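Local structure of general odorant-binding protein 28a (Drosophila melanogaster, 6QQ4) at residues L55-L61 / A103-Y107; V20-D26 / T38-L44; L9-E14 / L27-V31; I87-C91 / C110-A115. The protein probably binds and carries small hydrophobic odorants or pheromones, and is involved in detection of the floral odour beta-ionone. Residues are numbered along the deposited sequence.

Contact 1: residues L55-L61 / A103-Y107; sequences LDANGKL and AAEAY
Leu55, extended (phi/psi -110/127) and with a t,p side chain, opens segment 55-61 by reaching toward helix 100-117: CD2 lies 4.0 Å from Ala104 CB, and CD1 is 3.9 Å from Tyr107 CE2. From Asp56 to Gly59 the backbone makes a type I beta turn, closed by Gly59 N to Asp56 O at 2.6 Å. Asp56 (chi1 p) folds its carboxylate over this turn, where OD1 accepts from Asn58 N at 2.9 Å, an Asx turn, and from Lys60 N at 3.1 Å. A further bond, Asp56 N to Lys60 O at 2.9 Å, ties the two arms together, so this part of the loop between helices 39-52 and 66-74 of the all-helical odorant-binding fold doubles back as a hairpin-like excursion, its tip at Ala57 and Asn58 exposed. Gly59 has positive phi (68/33), a conformation that favours glycine; its O sits 3.7 Å from Ala103 CB and, near the Tyr107 ring plane, 4.0 Å from CE2 of that ring. Lys60 points away overall, yet its CA is 3.6 Å from Tyr107 OH. At Leu61 the backbone N donates to Tyr107 OH (3.2 Å, 152°), while Leu61 CD1 stands over the ring face, 3.7 Å from the Tyr107 centroid and 17° off the normal, a CH-pi contact. Tyr107 reaches these partners with chi1 m. Nearest CA pairs are Leu55-Ala104 (7.3 Å), Gly59-Ala103 (6.5 Å) and Leu61-Tyr107 (7.7 Å).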
loop_
_atom_site.group_PDB
_atom_site.type_symbol
_atom_site.label_atom_id
_atom_site.label_comp_id
_atom_site.label_asym_id
_atom_site.label_seq_id
_atom_site.Cartn_x
_atom_site.Cartn_y
_atom_site.Cartn_z
ATOM N N LEU A 55 -7.042 2.669 -2.206
ATOM C CA LEU A 55 -7.668 1.869 -3.256
ATOM C C LEU A 55 -9.182 1.898 -3.076
ATOM O O LEU A 55 -9.683 1.598 -1.995
ATOM C CB LEU A 55 -7.157 0.423 -3.220
ATOM C CG LEU A 55 -7.625 -0.480 -4.358
ATOM C CD1 LEU A 55 -7.102 0.054 -5.647
ATOM C CD2 LEU A 55 -7.144 -1.942 -4.124
ATOM N N ASP A 56 -9.914 2.249 -4.129
ATOM C CA ASP A 56 -11.363 2.376 -3.991
ATOM C C ASP A 56 -12.088 1.102 -4.415
ATOM O O ASP A 56 -11.474 0.165 -4.932
ATOM C CB ASP A 56 -11.897 3.585 -4.780
ATOM C CG ASP A 56 -11.697 3.464 -6.286
ATOM O OD1 ASP A 56 -11.823 2.354 -6.852
ATOM O OD2 ASP A 56 -11.437 4.510 -6.923
ATOM N N ALA A 57 -13.400 1.103 -4.198
ATOM C CA ALA A 57 -14.283 -0.034 -4.424
ATOM C C ALA A 57 -14.305 -0.534 -5.867
ATOM O O ALA A 57 -14.805 -1.628 -6.137
ATOM C CB ALA A 57 -15.712 0.332 -3.976
ATOM N N ASN A 58 -13.778 0.258 -6.797
ATOM C CA ASN A 58 -13.602 -0.221 -8.164
ATOM C C ASN A 58 -12.144 -0.558 -8.469
ATOM O O ASN A 58 -11.756 -0.722 -9.625
ATOM C CB ASN A 58 -14.129 0.803 -9.163
ATOM C CG ASN A 58 -15.612 0.615 -9.446
ATOM O OD1 ASN A 58 -16.458 1.092 -8.693
ATOM N ND2 ASN A 58 -15.930 -0.106 -10.523
ATOM N N GLY A 59 -11.341 -0.682 -7.421
ATOM C CA GLY A 59 -9.968 -1.141 -7.580
ATOM C C GLY A 59 -9.056 -0.184 -8.318
ATOM O O GLY A 59 -8.133 -0.602 -9.024
ATOM N N LYS A 60 -9.299 1.110 -8.146
ATOM C CA LYS A 60 -8.439 2.129 -8.739
ATOM C C LYS A 60 -7.894 3.004 -7.620
ATOM O O LYS A 60 -8.508 3.113 -6.568
ATOM C CB LYS A 60 -9.203 2.970 -9.762
ATOM C CG LYS A 60 -9.933 2.153 -10.831
ATOM C CD LYS A 60 -8.983 1.439 -11.775
ATOM C CE LYS A 60 -9.751 0.695 -12.865
ATOM N NZ LYS A 60 -9.094 -0.611 -13.238
ATOM N N LEU A 61 -6.729 3.607 -7.831
ATOM C CA LEU A 61 -6.127 4.427 -6.785
ATOM C C LEU A 61 -6.964 5.694 -6.577
ATOM O O LEU A 61 -7.401 6.322 -7.545
ATOM C CB LEU A 61 -4.681 4.798 -7.144
ATOM C CG LEU A 61 -3.704 4.917 -5.975
ATOM C CD1 LEU A 61 -3.338 3.529 -5.453
ATOM C CD2 LEU A 61 -2.466 5.695 -6.385
ATOM N N ALA A 103 -4.471 -5.523 -8.991
ATOM C CA ALA A 103 -4.356 -4.068 -9.131
ATOM C C ALA A 103 -3.638 -3.456 -7.928
ATOM O O ALA A 103 -2.822 -2.539 -8.096
ATOM C CB ALA A 103 -5.706 -3.441 -9.306
ATOM N N ALA A 104 -3.939 -3.958 -6.729
ATOM C CA ALA A 104 -3.279 -3.483 -5.507
ATOM C C ALA A 104 -1.776 -3.708 -5.583
ATOM O O ALA A 104 -0.990 -2.841 -5.199
ATOM C CB ALA A 104 -3.841 -4.157 -4.291
ATOM N N GLU A 105 -1.371 -4.849 -6.123
ATOM C CA GLU A 105 0.048 -5.157 -6.217
ATOM C C GLU A 105 0.769 -4.365 -7.314
ATOM O O GLU A 105 1.952 -4.042 -7.183
ATOM C CB GLU A 105 0.242 -6.657 -6.448
ATOM C CG GLU A 105 1.671 -7.111 -6.410
ATOM C CD GLU A 105 2.360 -6.802 -5.082
ATOM O OE1 GLU A 105 1.670 -6.444 -4.113
ATOM O OE2 GLU A 105 3.600 -6.949 -4.997
ATOM N N ALA A 106 0.072 -4.062 -8.401
ATOM C CA ALA A 106 0.673 -3.236 -9.435
ATOM C C ALA A 106 0.877 -1.815 -8.890
ATOM O O ALA A 106 1.889 -1.192 -9.155
ATOM C CB ALA A 106 -0.171 -3.226 -10.682
ATOM N N TYR A 107 -0.071 -1.315 -8.103
ATOM C CA TYR A 107 0.152 -0.055 -7.392
ATOM C C TYR A 107 1.307 -0.150 -6.394
ATOM O O TYR A 107 2.107 0.772 -6.288
ATOM C CB TYR A 107 -1.130 0.392 -6.664
ATOM C CG TYR A 107 -2.191 0.907 -7.596
ATOM C CD1 TYR A 107 -1.885 1.843 -8.579
ATOM C CD2 TYR A 107 -3.498 0.441 -7.517
ATOM C CE1 TYR A 107 -2.847 2.302 -9.446
ATOM C CE2 TYR A 107 -4.469 0.888 -8.382
ATOM C CZ TYR A 107 -4.143 1.819 -9.343
ATOM O OH TYR A 107 -5.119 2.278 -10.201
#

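Contact 2: residues V20-D26 / T38-L44; sequences VGATDAD and TYAGKCL
Val20, chi1 m, lays its two methyls against one side of helix 39-52: CG1 is 3.8 Å from Cys43 CB, and CG2 is 4.1 Å from Leu44 CB. Val20 O meets Ala40 CB at 3.6 Å. Gly21 leaves helical geometry with positive phi (58/31), ending helix 2-20 in a Schellman motif, and extended Ala22 (-76/165) passes close to the neighbouring helix, its CA 5.2 Å from Ala40 CA. Here Ala22 CB touches Ala40 CB at 4.4 Å and Leu44 CB at 4.2 Å; small side chains permit the approach. The contact thus packs the corner between helices 2-20 and 24-31 on the first turns of helix 39-52, whose Cys43 is disulfide-bonded to Cys101 of helix 100-117, one of three disulfides of this PBP/GOBP-family protein. Thr23 occupies the N-cap position of helix 24-31, and Asp26 (chi1 m) folds back so that OD2 accepts from Thr23 N at 2.9 Å. The other carboxylate oxygen, Asp26 OD1, accepts from Thr38 OG1 at 2.8 Å. Thr38 (chi1 p) is the N-cap of helix 39-52, its OG1 accepting from Gly41 N at 3.1 Å, so the Asp26 carboxylate links one N-cap backbone N to the other N-cap hydroxyl. Asp26 and Gly41 CA atoms are 5.1 Å apart, with Asp26 CG 4.0 Å from Gly41 CA. Leu44 (t,p) extends its CD2 to 4.3 Å from Asp26 CB.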
loop_
_atom_site.group_PDB
_atom_site.type_symbol
_atom_site.label_atom_id
_atom_site.label_comp_id
_atom_site.label_asym_id
_atom_site.label_seq_id
_atom_site.Cartn_x
_atom_site.Cartn_y
_atom_site.Cartn_z
ATOM N N VAL A 20 -8.744 -13.387 3.284
ATOM C CA VAL A 20 -8.120 -13.753 2.015
ATOM C C VAL A 20 -7.250 -15.002 2.192
ATOM O O VAL A 20 -6.518 -15.412 1.284
ATOM C CB VAL A 20 -7.301 -12.583 1.434
ATOM C CG1 VAL A 20 -8.198 -11.346 1.257
ATOM C CG2 VAL A 20 -6.102 -12.266 2.306
ATOM N N GLY A 21 -7.368 -15.626 3.359
ATOM C CA GLY A 21 -6.610 -16.824 3.672
ATOM C C GLY A 21 -5.102 -16.641 3.577
ATOM O O GLY A 21 -4.358 -17.581 3.242
ATOM N N ALA A 22 -4.625 -15.433 3.866
ATOM C CA ALA A 22 -3.186 -15.187 3.828
ATOM C C ALA A 22 -2.486 -15.786 5.050
ATOM O O ALA A 22 -3.129 -16.128 6.056
ATOM C CB ALA A 22 -2.897 -13.699 3.737
ATOM N N THR A 23 -1.165 -15.897 4.957
ATOM C CA THR A 23 -0.352 -16.524 5.996
ATOM C C THR A 23 0.629 -15.553 6.638
ATOM O O THR A 23 0.799 -14.419 6.171
ATOM C CB THR A 23 0.469 -17.697 5.437
ATOM O OG1 THR A 23 1.392 -17.198 4.458
ATOM C CG2 THR A 23 -0.445 -18.735 4.797
ATOM N N ASP A 24 1.290 -16.007 7.702
ATOM C CA ASP A 24 2.315 -15.196 8.335
ATOM C C ASP A 24 3.428 -14.830 7.354
ATOM O O ASP A 24 4.013 -13.764 7.471
ATOM C CB ASP A 24 2.918 -15.907 9.543
ATOM C CG ASP A 24 2.119 -15.684 10.817
ATOM O OD1 ASP A 24 0.870 -15.678 10.766
ATOM O OD2 ASP A 24 2.749 -15.486 11.876
ATOM N N ALA A 25 3.723 -15.708 6.398
ATOM C CA ALA A 25 4.762 -15.400 5.415
ATOM C C ALA A 25 4.331 -14.193 4.581
ATOM O O ALA A 25 5.151 -13.333 4.244
ATOM C CB ALA A 25 5.040 -16.597 4.521
ATOM N N ASP A 26 3.034 -14.143 4.267
ATOM C CA ASP A 26 2.470 -13.040 3.499
ATOM C C ASP A 26 2.563 -11.727 4.255
ATOM O O ASP A 26 2.844 -10.676 3.672
ATOM C CB ASP A 26 1.016 -13.315 3.148
ATOM C CG ASP A 26 0.859 -14.456 2.194
ATOM O OD1 ASP A 26 1.718 -14.616 1.299
ATOM O OD2 ASP A 26 -0.140 -15.190 2.331
ATOM N N THR A 38 2.683 -14.459 -3.341
ATOM C CA THR A 38 1.466 -15.265 -3.494
ATOM C C THR A 38 0.276 -14.381 -3.846
ATOM O O THR A 38 0.292 -13.185 -3.573
ATOM C CB THR A 38 1.121 -16.064 -2.203
ATOM O OG1 THR A 38 0.662 -15.170 -1.192
ATOM C CG2 THR A 38 2.348 -16.824 -1.663
ATOM N N TYR A 39 -0.756 -14.974 -4.448
ATOM C CA TYR A 39 -1.977 -14.249 -4.823
ATOM C C TYR A 39 -2.726 -13.748 -3.592
ATOM O O TYR A 39 -3.255 -12.635 -3.580
ATOM C CB TYR A 39 -2.881 -15.149 -5.667
ATOM C CG TYR A 39 -4.122 -14.482 -6.195
ATOM C CD1 TYR A 39 -4.055 -13.570 -7.243
ATOM C CD2 TYR A 39 -5.359 -14.764 -5.648
ATOM C CE1 TYR A 39 -5.185 -12.953 -7.718
ATOM C CE2 TYR A 39 -6.494 -14.170 -6.119
ATOM C CZ TYR A 39 -6.411 -13.260 -7.139
ATOM O OH TYR A 39 -7.577 -12.679 -7.576
ATOM N N ALA A 40 -2.782 -14.592 -2.565
ATOM C CA ALA A 40 -3.408 -14.223 -1.302
ATOM C C ALA A 40 -2.738 -12.988 -0.699
ATOM O O ALA A 40 -3.403 -12.128 -0.128
ATOM C CB ALA A 40 -3.347 -15.392 -0.325
ATOM N N GLY A 41 -1.414 -12.914 -0.814
ATOM C CA GLY A 41 -0.675 -11.756 -0.354
ATOM C C GLY A 41 -1.030 -10.513 -1.158
ATOM O O GLY A 41 -1.084 -9.413 -0.622
ATOM N N LYS A 42 -1.261 -10.678 -2.455
ATOM C CA LYS A 42 -1.782 -9.572 -3.267
ATOM C C LYS A 42 -3.178 -9.160 -2.795
ATOM O O LYS A 42 -3.524 -7.959 -2.750
ATOM C CB LYS A 42 -1.853 -9.958 -4.740
ATOM C CG LYS A 42 -0.510 -10.275 -5.386
ATOM C CD LYS A 42 -0.711 -10.602 -6.864
ATOM C CE LYS A 42 0.595 -10.990 -7.509
ATOM N NZ LYS A 42 0.362 -11.394 -8.938
ATOM N N CYS A 43 -3.996 -10.155 -2.464
ATOM C CA CYS A 43 -5.335 -9.848 -1.987
ATOM C C CYS A 43 -5.245 -9.258 -0.564
ATOM O O CYS A 43 -6.054 -8.420 -0.189
ATOM C CB CYS A 43 -6.235 -11.087 -2.017
ATOM S SG CYS A 43 -6.735 -11.627 -3.673
ATOM N N LEU A 44 -4.267 -9.697 0.225
ATOM C CA LEU A 44 -4.070 -9.104 1.548
ATOM C C LEU A 44 -3.819 -7.608 1.357
ATOM O O LEU A 44 -4.461 -6.758 1.961
ATOM C CB LEU A 44 -2.911 -9.767 2.295
ATOM C CG LEU A 44 -2.495 -9.154 3.640
ATOM C CD1 LEU A 44 -3.644 -9.211 4.645
ATOM C CD2 LEU A 44 -1.265 -9.847 4.195
#

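Contact 3: residues L9-E14 / L27-V31; sequences LMESAE and LQEMV
Met10, Leu27 and Met30 supply most of the surface buried between segments 9-14 and 27-31. The segments run nearly antiparallel, with 159° between their N-to-C directions and axes 10.7 Å apart at closest approach; Met10 faces Val31 and Ala13 faces Leu27, both CA pairs at 7.1 Å. Met10 starts sideways, but its m,m bends carry the thioether across the gap, where SD comes unusually close to Val31 CG1, at 3.2 Å, and CE meets Met30 CE at 3.8 Å. Such long side chains span the wide axis separation by apolar packing. In the all-helical fold of the odorant-binding family this joins the first two helices of the chain, and helix 39-52 flanks both: Ala13 touches its Val48, and Met30 its Arg45. Leu27 (t,p) also sets off sideways, then turns CD1 against the small Ala13, whose CB is 3.5 Å away; the same CD1 lies 4.3 Å from Glu14 N. Met30 points toward the partner helix with chi1 m and chi2 t, which places CE 3.8 Å from Leu9 CD2 and SD 3.9 Å from that same methyl, Ala13 CB.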
loop_
_atom_site.group_PDB
_atom_site.type_symbol
_atom_site.label_atom_id
_atom_site.label_comp_id
_atom_site.label_asym_id
_atom_site.label_seq_id
_atom_site.Cartn_x
_atom_site.Cartn_y
_atom_site.Cartn_z
ATOM N N LEU A 9 -0.424 -0.302 9.746
ATOM C CA LEU A 9 -0.666 -1.076 8.541
ATOM C C LEU A 9 -0.692 -2.559 8.864
ATOM O O LEU A 9 -1.438 -3.326 8.253
ATOM C CB LEU A 9 0.411 -0.787 7.495
ATOM C CG LEU A 9 -0.053 -0.733 6.043
ATOM C CD1 LEU A 9 -0.661 0.626 5.769
ATOM C CD2 LEU A 9 1.094 -1.021 5.081
ATOM N N MET A 10 0.126 -2.959 9.833
ATOM C CA MET A 10 0.237 -4.371 10.185
ATOM C C MET A 10 -0.947 -4.850 11.003
ATOM O O MET A 10 -1.340 -6.011 10.894
ATOM C CB MET A 10 1.543 -4.640 10.928
ATOM C CG MET A 10 2.724 -4.650 9.987
ATOM S SD MET A 10 2.326 -5.524 8.434
ATOM C CE MET A 10 2.602 -4.228 7.236
ATOM N N GLU A 11 -1.519 -3.956 11.807
ATOM C CA GLU A 11 -2.745 -4.267 12.525
ATOM C C GLU A 11 -3.865 -4.479 11.519
ATOM O O GLU A 11 -4.616 -5.444 11.596
ATOM C CB GLU A 11 -3.131 -3.145 13.489
ATOM C CG GLU A 11 -2.070 -2.755 14.504
ATOM C CD GLU A 11 -2.456 -1.498 15.278
ATOM O OE1 GLU A 11 -3.597 -1.437 15.793
ATOM O OE2 GLU A 11 -1.628 -0.559 15.347
ATOM N N SER A 12 -3.974 -3.549 10.582
ATOM C CA SER A 12 -4.965 -3.658 9.528
ATOM C C SER A 12 -4.739 -4.955 8.752
ATOM O O SER A 12 -5.668 -5.723 8.512
ATOM C CB SER A 12 -4.893 -2.437 8.611
ATOM O OG SER A 12 -5.813 -2.550 7.552
ATOM N N ALA A 13 -3.491 -5.224 8.397
ATOM C CA ALA A 13 -3.182 -6.434 7.654
ATOM C C ALA A 13 -3.537 -7.703 8.434
ATOM O O ALA A 13 -3.937 -8.711 7.848
ATOM C CB ALA A 13 -1.716 -6.441 7.259
ATOM N N GLU A 14 -3.392 -7.654 9.754
ATOM C CA GLU A 14 -3.700 -8.805 10.586
ATOM C C GLU A 14 -5.192 -9.120 10.581
ATOM O O GLU A 14 -5.584 -10.285 10.601
ATOM C CB GLU A 14 -3.225 -8.581 12.027
ATOM C CG GLU A 14 -2.907 -9.883 12.766
ATOM C CD GLU A 14 -2.981 -9.754 14.283
ATOM O OE1 GLU A 14 -3.347 -8.664 14.783
ATOM O OE2 GLU A 14 -2.675 -10.755 14.973
ATOM N N LEU A 27 2.277 -11.789 5.547
ATOM C CA LEU A 27 2.407 -10.636 6.425
ATOM C C LEU A 27 3.859 -10.138 6.481
ATOM O O LEU A 27 4.110 -8.937 6.472
ATOM C CB LEU A 27 1.920 -10.992 7.828
ATOM C CG LEU A 27 1.378 -9.860 8.685
ATOM C CD1 LEU A 27 0.131 -9.316 8.033
ATOM C CD2 LEU A 27 1.081 -10.358 10.094
ATOM N N GLN A 28 4.811 -11.064 6.535
ATOM C CA GLN A 28 6.225 -10.681 6.630
ATOM C C GLN A 28 6.704 -9.979 5.359
ATOM O O GLN A 28 7.412 -8.969 5.429
ATOM C CB GLN A 28 7.102 -11.903 6.930
ATOM C CG GLN A 28 8.022 -11.707 8.141
ATOM C CD GLN A 28 8.604 -13.013 8.662
ATOM O OE1 GLN A 28 7.942 -14.054 8.647
ATOM N NE2 GLN A 28 9.849 -12.963 9.128
ATOM N N GLU A 29 6.296 -10.486 4.200
ATOM C CA GLU A 29 6.611 -9.800 2.949
ATOM C C GLU A 29 6.129 -8.351 2.959
ATOM O O GLU A 29 6.809 -7.464 2.442
ATOM C CB GLU A 29 6.009 -10.543 1.754
ATOM C CG GLU A 29 6.590 -11.910 1.575
ATOM C CD GLU A 29 6.171 -12.576 0.277
ATOM O OE1 GLU A 29 5.105 -12.234 -0.279
ATOM O OE2 GLU A 29 6.931 -13.439 -0.192
ATOM N N MET A 30 4.964 -8.107 3.544
ATOM C CA MET A 30 4.437 -6.746 3.623
ATOM C C MET A 30 5.286 -5.825 4.497
ATOM O O MET A 30 5.619 -4.718 4.072
ATOM C CB MET A 30 3.013 -6.742 4.165
ATOM C CG MET A 30 1.912 -6.886 3.154
ATOM S SD MET A 30 0.310 -6.457 3.903
ATOM C CE MET A 30 0.447 -4.686 4.110
ATOM N N VAL A 31 5.616 -6.264 5.720
ATOM C CA VAL A 31 6.363 -5.407 6.648
ATOM C C VAL A 31 7.701 -5.041 6.053
ATOM O O VAL A 31 8.219 -3.950 6.283
ATOM C CB VAL A 31 6.627 -6.060 8.051
ATOM C CG1 VAL A 31 5.374 -6.455 8.700
ATOM C CG2 VAL A 31 7.539 -7.263 7.965
#

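Contact 4: residues I87-C91 / C110-A115; sequences IGDTC and CFRGEA
A disulfide staples helix 78-91 to helix 100-117, one of the three that, as in other insect odorant-binding proteins of the six-cysteine class, tie the helical fold together. The segments cross at 127°, axes 9.7 Å apart at closest approach, and the nearest CA pairs are Cys91-Cys110 (5.7 Å) and Ile87-Glu114 (6.3 Å). With chi1 m at Cys91 and t at Cys110, the SG atoms bond at 2.0 Å with chi3 -86°. One turn before Cys91, Ile87 (m,t) forms the main bump. It enters the hollow between Phe111, Glu114 and Ala115: Ile87 CG2 is 3.7 Å from Phe111 CD1, CG1 is 3.7 Å from Glu114 CB, and CD1 is 4.3 Å from Ala115 CB. Phe111, chi1 m, brings its ring alongside helix 78-91, with CE1 3.6 Å from Cys91 CB, while Cys91 SG lies at the ring edge, 4.9 Å from the Phe111 centroid. The Phe111 ring also meets Tyr73 edge-to-face. The Glu114 stem packs with CG 3.9 Å from Cys91 SG; its carboxylate forms a salt bridge to Lys117. On the outer side, a water bridges Thr90 OG1 at 2.8 Å and Glu114 OE1 at 3.0 Å.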
loop_
_atom_site.group_PDB
_atom_site.type_symbol
_atom_site.label_atom_id
_atom_site.label_comp_id
_atom_site.label_asym_id
_atom_site.label_seq_id
_atom_site.Cartn_x
_atom_site.Cartn_y
_atom_site.Cartn_z
ATOM N N ILE A 87 4.308 10.471 -4.988
ATOM C CA ILE A 87 4.268 9.071 -5.404
ATOM C C ILE A 87 2.838 8.660 -5.749
ATOM O O ILE A 87 2.607 7.976 -6.750
ATOM C CB ILE A 87 4.864 8.165 -4.312
ATOM C CG1 ILE A 87 6.381 8.402 -4.230
ATOM C CG2 ILE A 87 4.510 6.681 -4.565
ATOM C CD1 ILE A 87 7.070 7.679 -3.100
ATOM N N GLY A 88 1.881 9.111 -4.942
ATOM C CA GLY A 88 0.474 8.905 -5.240
ATOM C C GLY A 88 0.069 9.431 -6.609
ATOM O O GLY A 88 -0.596 8.741 -7.386
ATOM N N ASP A 89 0.469 10.657 -6.919
ATOM C CA ASP A 89 0.120 11.250 -8.209
ATOM C C ASP A 89 0.791 10.517 -9.371
ATOM O O ASP A 89 0.196 10.334 -10.441
ATOM C CB ASP A 89 0.488 12.738 -8.237
ATOM C CG ASP A 89 -0.524 13.597 -7.512
ATOM O OD1 ASP A 89 -1.634 13.095 -7.239
ATOM O OD2 ASP A 89 -0.218 14.773 -7.225
ATOM N N THR A 90 2.030 10.093 -9.158
ATOM C CA THR A 90 2.727 9.290 -10.148
ATOM C C THR A 90 2.016 7.951 -10.385
ATOM O O THR A 90 1.701 7.599 -11.519
ATOM C CB THR A 90 4.180 9.020 -9.729
ATOM O OG1 THR A 90 4.946 10.221 -9.868
ATOM C CG2 THR A 90 4.787 7.943 -10.598
ATOM N N CYS A 91 1.747 7.222 -9.311
ATOM C CA CYS A 91 1.315 5.837 -9.438
ATOM C C CYS A 91 -0.164 5.703 -9.795
ATOM O O CYS A 91 -0.568 4.698 -10.373
ATOM C CB CYS A 91 1.637 5.073 -8.149
ATOM S SG CYS A 91 3.428 4.922 -7.858
ATOM N N CYS A 110 4.569 0.124 -7.938
ATOM C CA CYS A 110 4.852 1.516 -8.265
ATOM C C CYS A 110 5.317 2.289 -7.017
ATOM O O CYS A 110 6.311 3.044 -7.045
ATOM C CB CYS A 110 3.614 2.184 -8.864
ATOM S SG CYS A 110 3.931 3.837 -9.510
ATOM N N PHE A 111 4.595 2.078 -5.925
ATOM C CA PHE A 111 4.949 2.679 -4.647
ATOM C C PHE A 111 6.392 2.378 -4.252
ATOM O O PHE A 111 7.149 3.288 -3.928
ATOM C CB PHE A 111 4.003 2.202 -3.545
ATOM C CG PHE A 111 2.600 2.759 -3.660
ATOM C CD1 PHE A 111 2.290 3.700 -4.619
ATOM C CD2 PHE A 111 1.602 2.340 -2.794
ATOM C CE1 PHE A 111 0.994 4.215 -4.719
ATOM C CE2 PHE A 111 0.316 2.845 -2.885
ATOM C CZ PHE A 111 0.008 3.781 -3.841
ATOM N N ARG A 112 6.754 1.099 -4.263
ATOM C CA ARG A 112 8.082 0.683 -3.856
ATOM C C ARG A 112 9.126 1.214 -4.802
ATOM O O ARG A 112 10.201 1.611 -4.371
ATOM C CB ARG A 112 8.190 -0.833 -3.797
ATOM C CG ARG A 112 7.369 -1.473 -2.719
ATOM C CD ARG A 112 7.819 -2.905 -2.487
ATOM N NE ARG A 112 7.911 -3.627 -3.740
ATOM C CZ ARG A 112 6.882 -4.215 -4.337
ATOM N NH1 ARG A 112 5.672 -4.192 -3.777
ATOM N NH2 ARG A 112 7.074 -4.840 -5.487
ATOM N N GLY A 113 8.804 1.188 -6.095
ATOM C CA GLY A 113 9.713 1.646 -7.127
ATOM C C GLY A 113 10.047 3.107 -6.933
ATOM O O GLY A 113 11.215 3.487 -6.899
ATOM N N GLU A 114 9.008 3.922 -6.797
ATOM C CA GLU A 114 9.176 5.353 -6.640
ATOM C C GLU A 114 9.860 5.650 -5.310
ATOM O O GLU A 114 10.709 6.534 -5.219
ATOM C CB GLU A 114 7.822 6.054 -6.729
ATOM C CG GLU A 114 7.200 5.961 -8.105
ATOM C CD GLU A 114 8.095 6.589 -9.149
ATOM O OE1 GLU A 114 8.482 7.763 -8.943
ATOM O OE2 GLU A 114 8.430 5.915 -10.151
ATOM N N ALA A 115 9.485 4.901 -4.281
ATOM C CA ALA A 115 10.062 5.095 -2.953
ATOM C C ALA A 115 11.574 4.825 -2.960
ATOM O O ALA A 115 12.320 5.475 -2.239
ATOM C CB ALA A 115 9.358 4.214 -1.933
HETATM O O HOH W 1 6.767 9.847 -7.749
#

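Contacts 2 and 3 share helix 24-31 and merge through Leu44, with CD1 3.3 Å from Ala13 O and CD2 3.7 Å from Met30 SD. Contacts 1 and 4 share helix 100-117: Leu61 CD1 reaches Phe111 CZ at 3.7 Å, and Tyr107 CE1 lies 3.4 Å from Cys91 O. Contact 1 meets contact 2 where Glu105 CB packs on Lys42 CG at 3.8 Å. Contacts 3 and 4, centres 19 Å apart, lie on opposite sides of the chain's centre. Bound pentaethylene glycol, probably from crystallisation, comes within about 6 Å (nearest atoms) of the Leu9 and Leu61 side chains and about 4 Å of Phe111, consistent with a pocket bordered by contacts 1, 3 and 4.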